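Local atomic coordinates of Alr3699 protein (Nostoc sp., PDB entry 4XSP), a protein that belongs to the glycosyltransferases of GT-B fold and binds uridine-5'-diphosphate at its C-terminal Rossmann-like domain in this model. Residues G210-L215 against D284-T289; P217-H222 against A292-G297; T236-G241 against K268-R273. All coordinates share one frame; numbering follows the deposited sequence.

Interaction 1. Residues G210-L215 against D284-T289; sequences GHFSRL and DLVAHT. With UDP (uridine-5'-diphosphate), chain D.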
loop_
_atom_site.group_PDB
_atom_site.type_symbol
_atom_site.label_atom_id
_atom_site.label_comp_id
_atom_site.label_asym_id
_atom_site.label_seq_id
_atom_site.Cartn_x
_atom_site.Cartn_y
_atom_site.Cartn_z
ATOM N N GLY B 210 11.246 -42.280 -14.498
ATOM C CA GLY B 210 11.639 -41.313 -13.475
ATOM C C GLY B 210 10.589 -40.248 -13.332
ATOM O O GLY B 210 10.027 -39.793 -14.320
ATOM N N HIS B 211 10.288 -39.886 -12.080
ATOM C CA HIS B 211 9.324 -38.853 -11.770
ATOM C C HIS B 211 10.026 -37.847 -10.902
ATOM O O HIS B 211 10.553 -38.195 -9.845
ATOM C CB HIS B 211 8.140 -39.443 -11.023
ATOM C CG HIS B 211 6.916 -38.606 -11.101
ATOM N ND1 HIS B 211 6.729 -37.492 -10.313
ATOM C CD2 HIS B 211 5.817 -38.713 -11.871
ATOM C CE1 HIS B 211 5.580 -36.933 -10.612
ATOM N NE2 HIS B 211 4.997 -37.666 -11.542
ATOM N N PHE B 212 10.058 -36.602 -11.357
ATOM C CA PHE B 212 10.919 -35.590 -10.736
ATOM C C PHE B 212 10.050 -34.431 -10.325
ATOM O O PHE B 212 9.731 -33.552 -11.119
ATOM C CB PHE B 212 12.037 -35.150 -11.675
ATOM C CG PHE B 212 12.962 -36.243 -12.017
ATOM C CD1 PHE B 212 12.590 -37.198 -12.950
ATOM C CD2 PHE B 212 14.186 -36.363 -11.368
ATOM C CE1 PHE B 212 13.448 -38.242 -13.267
ATOM C CE2 PHE B 212 15.056 -37.407 -11.677
ATOM C CZ PHE B 212 14.684 -38.337 -12.649
ATOM N N SER B 213 9.605 -34.481 -9.084
ATOM C CA SER B 213 8.652 -33.503 -8.582
ATOM C C SER B 213 8.507 -33.637 -7.083
ATOM O O SER B 213 8.606 -34.735 -6.537
ATOM C CB SER B 213 7.292 -33.702 -9.231
ATOM O OG SER B 213 6.369 -32.826 -8.634
ATOM N N ARG B 214 8.281 -32.520 -6.413
ATOM C CA ARG B 214 7.890 -32.582 -5.024
ATOM C C ARG B 214 6.584 -33.394 -4.926
ATOM O O ARG B 214 5.703 -33.325 -5.792
ATOM C CB ARG B 214 7.751 -31.178 -4.424
ATOM C CG ARG B 214 6.621 -30.353 -5.003
ATOM C CD ARG B 214 7.040 -28.897 -5.162
ATOM N NE ARG B 214 5.875 -28.021 -5.255
ATOM C CZ ARG B 214 5.048 -27.942 -6.298
ATOM N NH1 ARG B 214 5.222 -28.682 -7.389
ATOM N NH2 ARG B 214 4.028 -27.105 -6.243
ATOM N N LEU B 215 6.494 -34.187 -3.868
ATOM C CA LEU B 215 5.358 -35.083 -3.675
ATOM C C LEU B 215 4.127 -34.255 -3.262
ATOM O O LEU B 215 4.056 -33.659 -2.177
ATOM C CB LEU B 215 5.690 -36.167 -2.645
ATOM C CG LEU B 215 6.990 -36.951 -2.906
ATOM C CD1 LEU B 215 7.331 -37.862 -1.738
ATOM C CD2 LEU B 215 6.870 -37.754 -4.190
ATOM N N ASP B 284 14.949 -44.427 -18.256
ATOM C CA ASP B 284 14.629 -44.862 -19.594
ATOM C C ASP B 284 13.472 -44.061 -20.167
ATOM O O ASP B 284 13.382 -43.861 -21.375
ATOM C CB ASP B 284 14.364 -46.367 -19.595
ATOM C CG ASP B 284 15.596 -47.154 -19.137
ATOM O OD1 ASP B 284 16.608 -47.110 -19.882
ATOM O OD2 ASP B 284 15.593 -47.767 -18.024
ATOM N N LEU B 285 12.630 -43.546 -19.281
ATOM C CA LEU B 285 11.600 -42.604 -19.618
ATOM C C LEU B 285 11.440 -41.640 -18.411
ATOM O O LEU B 285 11.635 -42.065 -17.264
ATOM C CB LEU B 285 10.323 -43.371 -19.872
ATOM C CG LEU B 285 9.043 -42.568 -20.018
ATOM C CD1 LEU B 285 9.084 -41.834 -21.325
ATOM C CD2 LEU B 285 7.811 -43.451 -19.986
ATOM N N VAL B 286 11.106 -40.368 -18.667
ATOM C CA VAL B 286 10.790 -39.393 -17.616
ATOM C C VAL B 286 9.308 -39.108 -17.697
ATOM O O VAL B 286 8.807 -38.829 -18.773
ATOM C CB VAL B 286 11.623 -38.102 -17.763
ATOM C CG1 VAL B 286 11.223 -37.057 -16.729
ATOM C CG2 VAL B 286 13.121 -38.445 -17.660
ATOM N N ALA B 287 8.574 -39.271 -16.582
ATOM C CA ALA B 287 7.138 -39.079 -16.635
ATOM C C ALA B 287 6.718 -37.871 -15.837
ATOM O O ALA B 287 7.131 -37.708 -14.695
ATOM C CB ALA B 287 6.402 -40.317 -16.146
ATOM N N HIS B 288 5.878 -37.053 -16.456
ATOM C CA HIS B 288 5.261 -35.881 -15.848
ATOM C C HIS B 288 3.780 -36.179 -15.911
ATOM O O HIS B 288 3.241 -36.304 -16.998
ATOM C CB HIS B 288 5.579 -34.604 -16.644
ATOM C CG HIS B 288 4.647 -33.463 -16.372
ATOM N ND1 HIS B 288 3.485 -33.262 -17.089
ATOM C CD2 HIS B 288 4.706 -32.457 -15.468
ATOM C CE1 HIS B 288 2.863 -32.190 -16.630
ATOM N NE2 HIS B 288 3.577 -31.692 -15.636
ATOM N N THR B 289 3.140 -36.291 -14.742
ATOM C CA THR B 289 1.797 -36.898 -14.617
ATOM C C THR B 289 0.846 -35.996 -13.823
ATOM O O THR B 289 0.010 -36.478 -13.071
ATOM C CB THR B 289 1.890 -38.264 -13.890
ATOM O OG1 THR B 289 2.441 -38.092 -12.563
ATOM C CG2 THR B 289 2.763 -39.219 -14.688
HETATM N N1 UDP D . 13.842 -30.436 -8.533
HETATM C C2 UDP D . 15.025 -30.644 -7.799
HETATM N N3 UDP D . 15.139 -31.700 -6.974
HETATM C C4 UDP D . 14.107 -32.561 -6.801
HETATM C C5 UDP D . 12.907 -32.368 -7.496
HETATM C C6 UDP D . 12.806 -31.283 -8.371
HETATM O O2 UDP D . 16.005 -29.877 -7.907
HETATM O O4 UDP D . 14.251 -33.521 -6.015
HETATM C "C1'" UDP D . 13.729 -29.293 -9.458
HETATM C "C2'" UDP D . 13.540 -29.680 -10.932
HETATM O "O2'" UDP D . 14.783 -30.045 -11.568
HETATM C "C3'" UDP D . 12.924 -28.419 -11.515
HETATM C "C4'" UDP D . 12.100 -27.867 -10.343
HETATM O "O4'" UDP D . 12.604 -28.458 -9.181
HETATM O "O3'" UDP D . 13.974 -27.510 -11.914
HETATM C "C5'" UDP D . 10.635 -28.271 -10.398
HETATM O "O5'" UDP D . 10.080 -27.487 -11.437
HETATM P PA UDP D . 8.694 -27.829 -12.164
HETATM O O1A UDP D . 8.884 -29.145 -12.910
HETATM O O2A UDP D . 8.415 -26.643 -13.053
HETATM O O3A UDP D . 7.646 -28.017 -10.923
HETATM P PB UDP D . 6.662 -26.880 -10.262
HETATM O O1B UDP D . 5.655 -27.693 -9.511
HETATM O O2B UDP D . 6.052 -26.174 -11.454
HETATM O O3B UDP D . 7.583 -26.057 -9.402
#
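With chi1 at -159°, His-211 swings its imidazole away from its own amide nitrogen and on toward Thr-289, whose OG1 is turned back between its backbone N and carbonyl carbon (chi1 60°) to meet it. NE2 of His-211 and OG1 of Thr-289 are hydrogen-bonded at 2.8 Å, the hydroxyl sitting at the edge of the ring and close to its plane. Thr-289 OG1 has a further partner in the carbonyl of Lys-219, so this buried hydroxyl links the histidine to the turn before helix 221-228. On the way to Thr-289 the ring also passes the backbone of Ala-287, with His-211 CD2 3.3 Å from Ala-287 O.

The two backbones are neighbouring parallel strands at the centre of the six-stranded sheet of a Rossmann-like GT-B domain. Gly-210 binds both ways: its N donates to Leu-285 O at 2.8 Å, and its O accepts from Ala-287 N at 2.7 Å. Val-286 CA also offers a CA-H...O contact to Gly-210 O.

On the sheet face of Val-286, the Phe-212 side chain crosses the valine at about a right angle, its CD1 lying 4.0 Å from Val-286 CG1. Ile-276, Leu-279 and Met-280 of helix 276-281 pack against the same side chain, while on the other side of the sheet His-211 rests on Gln-221 and Leu-224 of helix 221-228.

Interaction 2. Residues P217-H222 against A292-G297; sequences PWKGQH and APEPFG. With UDP (uridine-5'-diphosphate), chain D.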
loop_
_atom_site.group_PDB
_atom_site.type_symbol
_atom_site.label_atom_id
_atom_site.label_comp_id
_atom_site.label_asym_id
_atom_site.label_seq_id
_atom_site.Cartn_x
_atom_site.Cartn_y
_atom_site.Cartn_z
ATOM N N PRO B 217 -0.338 -34.130 -4.390
ATOM C CA PRO B 217 -1.438 -34.760 -5.127
ATOM C C PRO B 217 -1.608 -34.250 -6.553
ATOM O O PRO B 217 -1.892 -35.036 -7.477
ATOM C CB PRO B 217 -2.680 -34.387 -4.295
ATOM C CG PRO B 217 -2.167 -34.148 -2.920
ATOM C CD PRO B 217 -0.776 -33.609 -3.073
ATOM N N TRP B 218 -1.439 -32.942 -6.736
ATOM C CA TRP B 218 -1.611 -32.358 -8.055
ATOM C C TRP B 218 -0.436 -32.703 -8.983
ATOM O O TRP B 218 -0.552 -32.524 -10.172
ATOM C CB TRP B 218 -1.914 -30.856 -7.963
ATOM C CG TRP B 218 -0.739 -29.943 -7.730
ATOM C CD1 TRP B 218 -0.058 -29.750 -6.561
ATOM C CD2 TRP B 218 -0.131 -29.064 -8.698
ATOM N NE1 TRP B 218 0.951 -28.820 -6.744
ATOM C CE2 TRP B 218 0.925 -28.384 -8.046
ATOM C CE3 TRP B 218 -0.370 -28.796 -10.060
ATOM C CZ2 TRP B 218 1.736 -27.447 -8.714
ATOM C CZ3 TRP B 218 0.437 -27.863 -10.718
ATOM C CH2 TRP B 218 1.475 -27.202 -10.042
ATOM N N LYS B 219 0.652 -33.257 -8.433
ATOM C CA LYS B 219 1.787 -33.762 -9.228
ATOM C C LYS B 219 1.580 -35.203 -9.711
ATOM O O LYS B 219 2.326 -35.687 -10.571
ATOM C CB LYS B 219 3.098 -33.689 -8.436
ATOM C CG LYS B 219 3.379 -32.345 -7.789
ATOM C CD LYS B 219 3.158 -31.171 -8.726
ATOM C CE LYS B 219 4.166 -31.115 -9.859
ATOM N NZ LYS B 219 3.639 -30.207 -10.910
ATOM N N GLY B 220 0.605 -35.896 -9.129
ATOM C CA GLY B 220 0.109 -37.141 -9.685
ATOM C C GLY B 220 1.022 -38.349 -9.605
ATOM O O GLY B 220 0.916 -39.242 -10.420
ATOM N N GLN B 221 1.898 -38.410 -8.619
ATOM C CA GLN B 221 2.765 -39.549 -8.498
ATOM C C GLN B 221 1.956 -40.831 -8.364
ATOM O O GLN B 221 2.403 -41.909 -8.756
ATOM C CB GLN B 221 3.684 -39.419 -7.298
ATOM C CG GLN B 221 4.836 -38.443 -7.481
ATOM C CD GLN B 221 4.488 -37.011 -7.123
ATOM O OE1 GLN B 221 3.352 -36.701 -6.762
ATOM N NE2 GLN B 221 5.480 -36.129 -7.211
ATOM N N HIS B 222 0.765 -40.712 -7.794
ATOM C CA HIS B 222 -0.127 -41.853 -7.656
ATOM C C HIS B 222 -0.578 -42.410 -9.010
ATOM O O HIS B 222 -0.816 -43.600 -9.115
ATOM C CB HIS B 222 -1.324 -41.506 -6.745
ATOM C CG HIS B 222 -2.235 -40.449 -7.282
ATOM N ND1 HIS B 222 -1.983 -39.104 -7.135
ATOM C CD2 HIS B 222 -3.415 -40.540 -7.938
ATOM C CE1 HIS B 222 -2.965 -38.413 -7.684
ATOM N NE2 HIS B 222 -3.852 -39.261 -8.167
ATOM N N ALA B 292 -3.437 -31.441 -12.296
ATOM C CA ALA B 292 -3.910 -30.089 -12.621
ATOM C C ALA B 292 -2.998 -29.456 -13.673
ATOM O O ALA B 292 -1.797 -29.706 -13.648
ATOM C CB ALA B 292 -3.965 -29.228 -11.365
ATOM N N PRO B 293 -3.553 -28.620 -14.579
ATOM C CA PRO B 293 -2.741 -27.942 -15.617
ATOM C C PRO B 293 -1.436 -27.305 -15.100
ATOM O O PRO B 293 -1.450 -26.534 -14.142
ATOM C CB PRO B 293 -3.685 -26.849 -16.137
ATOM C CG PRO B 293 -5.062 -27.407 -15.926
ATOM C CD PRO B 293 -4.964 -28.193 -14.639
ATOM N N GLU B 294 -0.325 -27.637 -15.747
ATOM C CA GLU B 294 0.999 -27.145 -15.368
ATOM C C GLU B 294 1.324 -25.882 -16.158
ATOM O O GLU B 294 1.243 -25.911 -17.381
ATOM C CB GLU B 294 2.034 -28.201 -15.743
ATOM C CG GLU B 294 3.393 -27.996 -15.111
ATOM C CD GLU B 294 3.499 -28.714 -13.802
ATOM O OE1 GLU B 294 2.439 -28.956 -13.166
ATOM O OE2 GLU B 294 4.635 -29.061 -13.424
ATOM N N PRO B 295 1.722 -24.783 -15.479
ATOM C CA PRO B 295 2.094 -23.553 -16.206
ATOM C C PRO B 295 3.257 -23.784 -17.195
ATOM O O PRO B 295 3.184 -23.347 -18.308
ATOM C CB PRO B 295 2.524 -22.593 -15.104
ATOM C CG PRO B 295 2.091 -23.210 -13.815
ATOM C CD PRO B 295 2.029 -24.685 -14.048
ATOM N N PHE B 296 4.286 -24.497 -16.755
ATOM C CA PHE B 296 5.479 -24.826 -17.537
ATOM C C PHE B 296 6.150 -25.969 -16.787
ATOM O O PHE B 296 6.602 -25.793 -15.654
ATOM C CB PHE B 296 6.453 -23.629 -17.562
ATOM C CG PHE B 296 7.683 -23.840 -18.428
ATOM C CD1 PHE B 296 8.780 -24.529 -17.964
ATOM C CD2 PHE B 296 7.743 -23.311 -19.714
ATOM C CE1 PHE B 296 9.930 -24.705 -18.774
ATOM C CE2 PHE B 296 8.862 -23.510 -20.529
ATOM C CZ PHE B 296 9.957 -24.196 -20.052
ATOM N N GLY B 297 6.224 -27.146 -17.336
ATOM C CA GLY B 297 6.993 -28.173 -16.577
ATOM C C GLY B 297 8.504 -28.100 -16.796
ATOM O O GLY B 297 9.006 -28.584 -17.802
HETATM N N1 UDP D . 13.842 -30.436 -8.533
HETATM C C2 UDP D . 15.025 -30.644 -7.799
HETATM N N3 UDP D . 15.139 -31.700 -6.974
HETATM C C4 UDP D . 14.107 -32.561 -6.801
HETATM C C5 UDP D . 12.907 -32.368 -7.496
HETATM C C6 UDP D . 12.806 -31.283 -8.371
HETATM O O2 UDP D . 16.005 -29.877 -7.907
HETATM O O4 UDP D . 14.251 -33.521 -6.015
HETATM C "C1'" UDP D . 13.729 -29.293 -9.458
HETATM C "C2'" UDP D . 13.540 -29.680 -10.932
HETATM O "O2'" UDP D . 14.783 -30.045 -11.568
HETATM C "C3'" UDP D . 12.924 -28.419 -11.515
HETATM C "C4'" UDP D . 12.100 -27.867 -10.343
HETATM O "O4'" UDP D . 12.604 -28.458 -9.181
HETATM O "O3'" UDP D . 13.974 -27.510 -11.914
HETATM C "C5'" UDP D . 10.635 -28.271 -10.398
HETATM O "O5'" UDP D . 10.080 -27.487 -11.437
HETATM P PA UDP D . 8.694 -27.829 -12.164
HETATM O O1A UDP D . 8.884 -29.145 -12.910
HETATM O O2A UDP D . 8.415 -26.643 -13.053
HETATM O O3A UDP D . 7.646 -28.017 -10.923
HETATM P PB UDP D . 6.662 -26.880 -10.262
HETATM O O1B UDP D . 5.655 -27.693 -9.511
HETATM O O2B UDP D . 6.052 -26.174 -11.454
HETATM O O3B UDP D . 7.583 -26.057 -9.402
#
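The indole of Trp-218 meets the 292-297 loop chiefly along its six-membered ring, with the carbonyl oxygens of Ala-292 and Pro-293 at its edge, near the ring plane. One face is covered from within its own segment: Lys-219 CD lies 3.6 Å above the plane of the Trp-218 ring, over its centre. Ala-292 CB comes in obliquely, 3.8 Å from Trp-218 CE3. Glu-294 also approaches at a slant, placing OE1 3.3 Å from Trp-218 CZ3, with its carboxylate plane 46° from that of the indole.

That carboxylate is gripped by Lys-219. The lysine starts out from the backbone away from the loop, but bends at chi2 (-47°) and chi3 (-68°) curl it back past the indole, until NZ stands 2.8 Å from Glu-294 OE1 in a salt bridge. The bond from Lys-219 NZ to Glu-294 OE2, at 2.9 Å, is weak. Ser-290 OG is hydrogen-bonded to both Lys-219 NZ and Glu-294 OE1, tying the ion pair to the chain just ahead of the loop. Lys-219 NZ also lies 3.5 Å from UDP O1B.

Gly-297 occupies the N-cap position of helix 298-305, whose first amides, Arg-298 N and Val-299 N, bind UDP, as does Glu-302 OE1. Glu-294 and Glu-302, seven residues between them, have the spacing of the E-x7-E motif known from many GT-B glycosyltransferases, and Lys-219 is paired with the first of the two glutamates, beside the diphosphate.

Interaction 3. Residues T236-G241 against K268-R273; sequences TAILVG and KFLGFR. With UDP (uridine-5'-diphosphate), chain D.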
loop_
_atom_site.group_PDB
_atom_site.type_symbol
_atom_site.label_atom_id
_atom_site.label_comp_id
_atom_site.label_asym_id
_atom_site.label_seq_id
_atom_site.Cartn_x
_atom_site.Cartn_y
_atom_site.Cartn_z
ATOM N N THR B 236 10.336 -50.235 -13.294
ATOM C CA THR B 236 10.452 -49.665 -11.968
ATOM C C THR B 236 10.402 -48.164 -12.069
ATOM O O THR B 236 10.584 -47.580 -13.154
ATOM C CB THR B 236 11.768 -50.055 -11.285
ATOM O OG1 THR B 236 12.878 -49.536 -12.036
ATOM C CG2 THR B 236 11.882 -51.555 -11.142
ATOM N N ALA B 237 10.175 -47.544 -10.925
ATOM C CA ALA B 237 9.956 -46.117 -10.833
ATOM C C ALA B 237 10.831 -45.508 -9.761
ATOM O O ALA B 237 11.095 -46.114 -8.730
ATOM C CB ALA B 237 8.504 -45.799 -10.552
ATOM N N ILE B 238 11.292 -44.297 -10.032
ATOM C CA ILE B 238 12.023 -43.533 -9.071
ATOM C C ILE B 238 11.281 -42.234 -8.898
ATOM O O ILE B 238 10.963 -41.562 -9.893
ATOM C CB ILE B 238 13.453 -43.314 -9.539
ATOM C CG1 ILE B 238 14.090 -44.690 -9.731
ATOM C CG2 ILE B 238 14.222 -42.528 -8.492
ATOM C CD1 ILE B 238 15.479 -44.655 -10.299
ATOM N N LEU B 239 10.957 -41.927 -7.633
ATOM C CA LEU B 239 10.284 -40.690 -7.262
ATOM C C LEU B 239 11.344 -39.838 -6.655
ATOM O O LEU B 239 11.903 -40.177 -5.599
ATOM C CB LEU B 239 9.168 -40.918 -6.242
ATOM C CG LEU B 239 8.137 -41.951 -6.700
ATOM C CD1 LEU B 239 6.930 -41.988 -5.763
ATOM C CD2 LEU B 239 7.704 -41.688 -8.137
ATOM N N VAL B 240 11.668 -38.762 -7.361
ATOM C CA VAL B 240 12.683 -37.849 -6.910
ATOM C C VAL B 240 11.994 -36.560 -6.508
ATOM O O VAL B 240 11.208 -36.004 -7.287
ATOM C CB VAL B 240 13.688 -37.585 -8.011
ATOM C CG1 VAL B 240 14.747 -36.622 -7.522
ATOM C CG2 VAL B 240 14.307 -38.916 -8.461
ATOM N N GLY B 241 12.304 -36.100 -5.297
ATOM C CA GLY B 241 11.627 -34.959 -4.691
ATOM C C GLY B 241 11.260 -35.264 -3.246
ATOM O O GLY B 241 11.074 -36.423 -2.867
ATOM N N LYS B 268 11.259 -46.381 -5.865
ATOM C CA LYS B 268 12.222 -45.754 -4.939
ATOM C C LYS B 268 11.861 -44.314 -4.655
ATOM O O LYS B 268 11.632 -43.562 -5.576
ATOM C CB LYS B 268 13.625 -45.703 -5.544
ATOM C CG LYS B 268 14.332 -47.016 -5.507
ATOM C CD LYS B 268 15.547 -46.971 -6.408
ATOM C CE LYS B 268 15.955 -48.376 -6.763
ATOM N NZ LYS B 268 16.584 -49.013 -5.592
ATOM N N PHE B 269 11.879 -43.924 -3.389
ATOM C CA PHE B 269 11.687 -42.538 -2.993
ATOM C C PHE B 269 13.060 -42.056 -2.653
ATOM O O PHE B 269 13.580 -42.346 -1.570
ATOM C CB PHE B 269 10.792 -42.434 -1.753
ATOM C CG PHE B 269 9.350 -42.769 -2.018
ATOM C CD1 PHE B 269 8.955 -44.085 -2.222
ATOM C CD2 PHE B 269 8.396 -41.766 -2.083
ATOM C CE1 PHE B 269 7.632 -44.394 -2.474
ATOM C CE2 PHE B 269 7.063 -42.073 -2.328
ATOM C CZ PHE B 269 6.685 -43.385 -2.536
ATOM N N LEU B 270 13.666 -41.315 -3.567
ATOM C CA LEU B 270 15.021 -40.833 -3.336
ATOM C C LEU B 270 15.030 -39.598 -2.468
ATOM O O LEU B 270 16.088 -39.178 -1.973
ATOM C CB LEU B 270 15.711 -40.571 -4.671
ATOM C CG LEU B 270 16.118 -41.823 -5.460
ATOM C CD1 LEU B 270 16.998 -41.438 -6.638
ATOM C CD2 LEU B 270 16.859 -42.805 -4.589
ATOM N N GLY B 271 13.865 -38.995 -2.278
ATOM C CA GLY B 271 13.810 -37.713 -1.574
ATOM C C GLY B 271 14.440 -36.631 -2.434
ATOM O O GLY B 271 14.697 -36.840 -3.615
ATOM N N PHE B 272 14.715 -35.483 -1.841
ATOM C CA PHE B 272 15.226 -34.376 -2.607
ATOM C C PHE B 272 16.595 -34.688 -3.131
ATOM O O PHE B 272 17.434 -35.239 -2.412
ATOM C CB PHE B 272 15.316 -33.096 -1.793
ATOM C CG PHE B 272 15.753 -31.911 -2.609
ATOM C CD1 PHE B 272 14.812 -31.153 -3.317
ATOM C CD2 PHE B 272 17.102 -31.587 -2.723
ATOM C CE1 PHE B 272 15.208 -30.077 -4.081
ATOM C CE2 PHE B 272 17.505 -30.511 -3.498
ATOM C CZ PHE B 272 16.554 -29.757 -4.175
ATOM N N ARG B 273 16.805 -34.313 -4.391
ATOM C CA ARG B 273 18.072 -34.509 -5.074
ATOM C C ARG B 273 18.444 -33.254 -5.867
ATOM O O ARG B 273 17.581 -32.621 -6.482
ATOM C CB ARG B 273 17.936 -35.709 -5.998
ATOM C CG ARG B 273 18.065 -37.051 -5.276
ATOM C CD ARG B 273 19.518 -37.308 -4.935
ATOM N NE ARG B 273 19.768 -38.683 -4.609
ATOM C CZ ARG B 273 20.577 -39.509 -5.258
ATOM N NH1 ARG B 273 21.276 -39.124 -6.318
ATOM N NH2 ARG B 273 20.686 -40.748 -4.811
HETATM N N1 UDP D . 13.842 -30.436 -8.533
HETATM C C2 UDP D . 15.025 -30.644 -7.799
HETATM N N3 UDP D . 15.139 -31.700 -6.974
HETATM C C4 UDP D . 14.107 -32.561 -6.801
HETATM C C5 UDP D . 12.907 -32.368 -7.496
HETATM C C6 UDP D . 12.806 -31.283 -8.371
HETATM O O2 UDP D . 16.005 -29.877 -7.907
HETATM O O4 UDP D . 14.251 -33.521 -6.015
HETATM C "C1'" UDP D . 13.729 -29.293 -9.458
HETATM C "C2'" UDP D . 13.540 -29.680 -10.932
HETATM O "O2'" UDP D . 14.783 -30.045 -11.568
HETATM C "C3'" UDP D . 12.924 -28.419 -11.515
HETATM C "C4'" UDP D . 12.100 -27.867 -10.343
HETATM O "O4'" UDP D . 12.604 -28.458 -9.181
HETATM O "O3'" UDP D . 13.974 -27.510 -11.914
HETATM C "C5'" UDP D . 10.635 -28.271 -10.398
HETATM O "O5'" UDP D . 10.080 -27.487 -11.437
HETATM P PA UDP D . 8.694 -27.829 -12.164
HETATM O O1A UDP D . 8.884 -29.145 -12.910
HETATM O O2A UDP D . 8.415 -26.643 -13.053
HETATM O O3A UDP D . 7.646 -28.017 -10.923
HETATM P PB UDP D . 6.662 -26.880 -10.262
HETATM O O1B UDP D . 5.655 -27.693 -9.511
HETATM O O2B UDP D . 6.052 -26.174 -11.454
HETATM O O3B UDP D . 7.583 -26.057 -9.402
HETATM O O HOH W 1 11.335 -39.077 -3.049
#
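This is a parallel strand pair at one margin of the six-stranded sheet: strands 235-240 and 267-271, joined through helix 248-261 in a beta-alpha-beta unit of the Rossmann-like domain. The backbone bonds alternate as parallel pairing requires: Lys-268 N donates to Ala-237 O, Leu-239 N to Lys-268 O at 2.7 Å, and Leu-270 N to Leu-239 O.

Leu-239 and Phe-269 lie side by side on the sheet face covered by helix 248-261. There Leu-239 CD1 sits over the phenyl ring in a CH-pi contact, 3.8 Å from the centroid of Phe-269. The face of Ile-238 and Val-240 looks toward helix 276-281, and Ile-238 CG2 packs 3.5 Å from Leu-270 CD1.

Past Leu-270 the pairing becomes irregular. Gly-241 N reaches Gly-271 O at 3.0 Å from above the carbonyl plane, and a water bridges Leu-239 O, Gly-241 O and Gly-271 N. Just beyond the water the chain meets the uracil: Phe-272 has UDP N3 over one face of its ring, Arg-273 N donates to UDP O4 at 3.1 Å, and UDP N3 donates to Arg-273 O at 2.7 Å.

How the interactions relate
All three contacts belong to one Rossmann-like domain and border UDP, but at different depths. All the touching residues of interaction 1 are buried, in the middle of the sheet, while interaction 3 lies at its margin and is partly exposed; they share neighbouring strands, since His-211 pairs through its backbone with Ile-238 and Val-240. Interaction 2, partly buried, contains no strand and joins the 3-10 turn before helix 221-228 to the loop before helix 298-305. It meets interaction 1 at Thr-289, next to the carbonyls of Lys-219 and Gly-220. Interaction 3 meets the uracil through main-chain hydrogen bonds and the face of a phenyl ring, whereas interaction 2 brings a lysine, paired with a glutamate, up to the diphosphate.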